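Local structure of CRISPR system Cmr subunit Cmr6 (Pyrococcus furiosus, 4W8V) at residues A[225-230]-A[241-246]. The protein binds RNA as a RAMP-superfamily subunit that, together with Cmr1, caps the elongated crRNA-guided Cmr complex of CRISPR antiviral defence. Sequence-based numbering, arbitrary orientation.
Sequences ALRDLG and RLVEYV
R241 spreads its guanidinium against the turn that ends helix 212-228, with the carbonyl oxygen of L229 lying over the centre of one face, 3.1 Å from R241 CZ. None of the guanidinium nitrogens has the angle for a hydrogen bond to that oxygen, so the attraction is probably electrostatic, a cation set against the carbonyl-rich, negatively polarised helix end. A bend at chi2 (-43°) brings CD against the helix end, 3.3 Å from R227 O and 3.6 Å from G230 CA. Arginine suits the place because its long aliphatic part can follow the backbone before the flat charged group begins. Glycine suits position 230: with its positive phi, a CB would press on the preceding carbonyl and also collide with R241 NH2. R241 NH2 itself donates to T235 O in the intervening loop, while a water weakly bridges R241 NE and R227 O.

Further along, L242 N donates to L226 O at 2.9 Å, with a fairly straight N-H...O angle of 157°, the donor standing above the carbonyl plane. The CB atoms of L226 and L242 lie 4.2 Å apart, and leucine suits both buried positions, where each packs on F19 and V231. R227 crosses V243 at about a right angle, R227 CG meeting V243 CG1 at 3.9 Å. Beyond this methylene, the chain bends at chi3 and R227 NE forms a salt bridge with D228 OD1 (3.1 Å); R227 NH2 also pairs with E112, and D228 OD2 with R108.

Helix 212-228 thus packs against strand 242-244, which is at the edge of the four-stranded sheet within this chain and pairs antiparallel with strand 13-21, in the RAMP-superfamily part of Cmr6 held here; helix 52-68 packs on A225 and L229.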
loop_
_atom_site.group_PDB
_atom_site.type_symbol
_atom_site.label_atom_id
_atom_site.label_comp_id
_atom_site.label_asym_id
_atom_site.label_seq_id
_atom_site.Cartn_x
_atom_site.Cartn_y
_atom_site.Cartn_z
ATOM N N ALA A 225 -0.089 3.082 -6.145
ATOM C CA ALA A 225 -0.316 1.783 -5.512
ATOM C C ALA A 225 -1.809 1.470 -5.304
ATOM O O ALA A 225 -2.231 0.320 -5.428
ATOM C CB ALA A 225 0.452 1.725 -4.181
ATOM N N LEU A 226 -2.622 2.489 -5.032
ATOM C CA LEU A 226 -4.058 2.270 -4.798
ATOM C C LEU A 226 -4.814 1.988 -6.089
ATOM O O LEU A 226 -5.823 1.291 -6.088
ATOM C CB LEU A 226 -4.690 3.477 -4.094
ATOM C CG LEU A 226 -4.165 3.862 -2.701
ATOM C CD1 LEU A 226 -4.926 5.099 -2.147
ATOM C CD2 LEU A 226 -4.219 2.715 -1.708
ATOM N N ARG A 227 -4.341 2.551 -7.191
ATOM C CA ARG A 227 -4.980 2.344 -8.481
ATOM C C ARG A 227 -4.606 0.984 -9.057
ATOM O O ARG A 227 -5.470 0.240 -9.491
ATOM C CB ARG A 227 -4.568 3.455 -9.444
ATOM C CG ARG A 227 -5.305 3.489 -10.764
ATOM C CD ARG A 227 -4.699 4.566 -11.658
ATOM N NE ARG A 227 -3.330 4.233 -12.034
ATOM C CZ ARG A 227 -2.362 5.122 -12.243
ATOM N NH1 ARG A 227 -2.601 6.415 -12.104
ATOM N NH2 ARG A 227 -1.149 4.713 -12.592
ATOM N N ASP A 228 -3.320 0.643 -9.018
ATOM C CA ASP A 228 -2.839 -0.529 -9.748
ATOM C C ASP A 228 -2.616 -1.800 -8.909
ATOM O O ASP A 228 -2.640 -2.895 -9.454
ATOM C CB ASP A 228 -1.550 -0.168 -10.503
ATOM C CG ASP A 228 -1.790 0.875 -11.605
ATOM O OD1 ASP A 228 -2.965 1.122 -11.959
ATOM O OD2 ASP A 228 -0.809 1.440 -12.128
ATOM N N LEU A 229 -2.430 -1.681 -7.599
ATOM C CA LEU A 229 -2.226 -2.867 -6.760
ATOM C C LEU A 229 -3.423 -3.150 -5.845
ATOM O O LEU A 229 -3.877 -4.278 -5.734
ATOM C CB LEU A 229 -0.956 -2.712 -5.926
ATOM C CG LEU A 229 0.305 -2.540 -6.783
ATOM C CD1 LEU A 229 1.565 -2.426 -5.938
ATOM C CD2 LEU A 229 0.431 -3.697 -7.747
ATOM N N GLY A 230 -3.937 -2.118 -5.187
ATOM C CA GLY A 230 -5.101 -2.304 -4.346
ATOM C C GLY A 230 -4.780 -2.514 -2.878
ATOM O O GLY A 230 -3.671 -2.933 -2.520
ATOM N N ARG A 241 -9.283 -1.507 -5.461
ATOM C CA ARG A 241 -8.652 -0.423 -6.192
ATOM C C ARG A 241 -9.334 0.926 -5.869
ATOM O O ARG A 241 -10.555 1.024 -5.906
ATOM C CB ARG A 241 -8.719 -0.663 -7.704
ATOM C CG ARG A 241 -8.030 -1.903 -8.210
ATOM C CD ARG A 241 -6.671 -2.109 -7.566
ATOM N NE ARG A 241 -5.869 -3.101 -8.280
ATOM C CZ ARG A 241 -5.896 -4.405 -8.036
ATOM N NH1 ARG A 241 -5.125 -5.217 -8.735
ATOM N NH2 ARG A 241 -6.688 -4.898 -7.096
ATOM N N LEU A 242 -8.550 1.960 -5.575
ATOM C CA LEU A 242 -9.115 3.301 -5.334
ATOM C C LEU A 242 -8.517 4.339 -6.291
ATOM O O LEU A 242 -7.316 4.292 -6.578
ATOM C CB LEU A 242 -8.892 3.748 -3.879
ATOM C CG LEU A 242 -9.775 3.098 -2.812
ATOM C CD1 LEU A 242 -9.092 1.914 -2.167
ATOM C CD2 LEU A 242 -10.209 4.125 -1.740
ATOM N N VAL A 243 -9.351 5.262 -6.789
ATOM C CA VAL A 243 -8.869 6.315 -7.681
ATOM C C VAL A 243 -9.321 7.713 -7.231
ATOM O O VAL A 243 -10.425 7.882 -6.723
ATOM C CB VAL A 243 -9.324 6.071 -9.149
ATOM C CG1 VAL A 243 -8.845 4.707 -9.640
ATOM C CG2 VAL A 243 -10.845 6.185 -9.299
ATOM N N GLU A 244 -8.442 8.698 -7.392
ATOM C CA GLU A 244 -8.734 10.088 -7.032
ATOM C C GLU A 244 -9.915 10.635 -7.842
ATOM O O GLU A 244 -10.105 10.244 -8.989
ATOM C CB GLU A 244 -7.494 10.965 -7.253
ATOM C CG GLU A 244 -7.464 12.257 -6.442
ATOM C CD GLU A 244 -6.115 12.966 -6.517
ATOM O OE1 GLU A 244 -5.234 12.491 -7.271
ATOM O OE2 GLU A 244 -5.933 13.994 -5.824
ATOM N N TYR A 245 -10.710 11.516 -7.234
ATOM C CA TYR A 245 -11.791 12.203 -7.942
ATOM C C TYR A 245 -11.879 13.675 -7.554
ATOM O O TYR A 245 -11.165 14.118 -6.655
ATOM C CB TYR A 245 -13.140 11.520 -7.691
ATOM C CG TYR A 245 -13.732 11.734 -6.310
ATOM C CD1 TYR A 245 -13.372 10.914 -5.251
ATOM C CD2 TYR A 245 -14.678 12.734 -6.074
ATOM C CE1 TYR A 245 -13.909 11.088 -3.993
ATOM C CE2 TYR A 245 -15.223 12.919 -4.810
ATOM C CZ TYR A 245 -14.830 12.086 -3.770
ATOM O OH TYR A 245 -15.351 12.236 -2.502
ATOM N N VAL A 246 -12.794 14.386 -8.231
ATOM C CA VAL A 246 -12.965 15.857 -8.221
ATOM C C VAL A 246 -11.876 16.630 -7.491
ATOM O O VAL A 246 -10.850 16.970 -8.078
ATOM C CB VAL A 246 -14.334 16.274 -7.610
ATOM C CG1 VAL A 246 -14.383 17.782 -7.392
ATOM C CG2 VAL A 246 -15.485 15.841 -8.509
HETATM O O HOH W 1 -5.802 -2.456 -11.406
#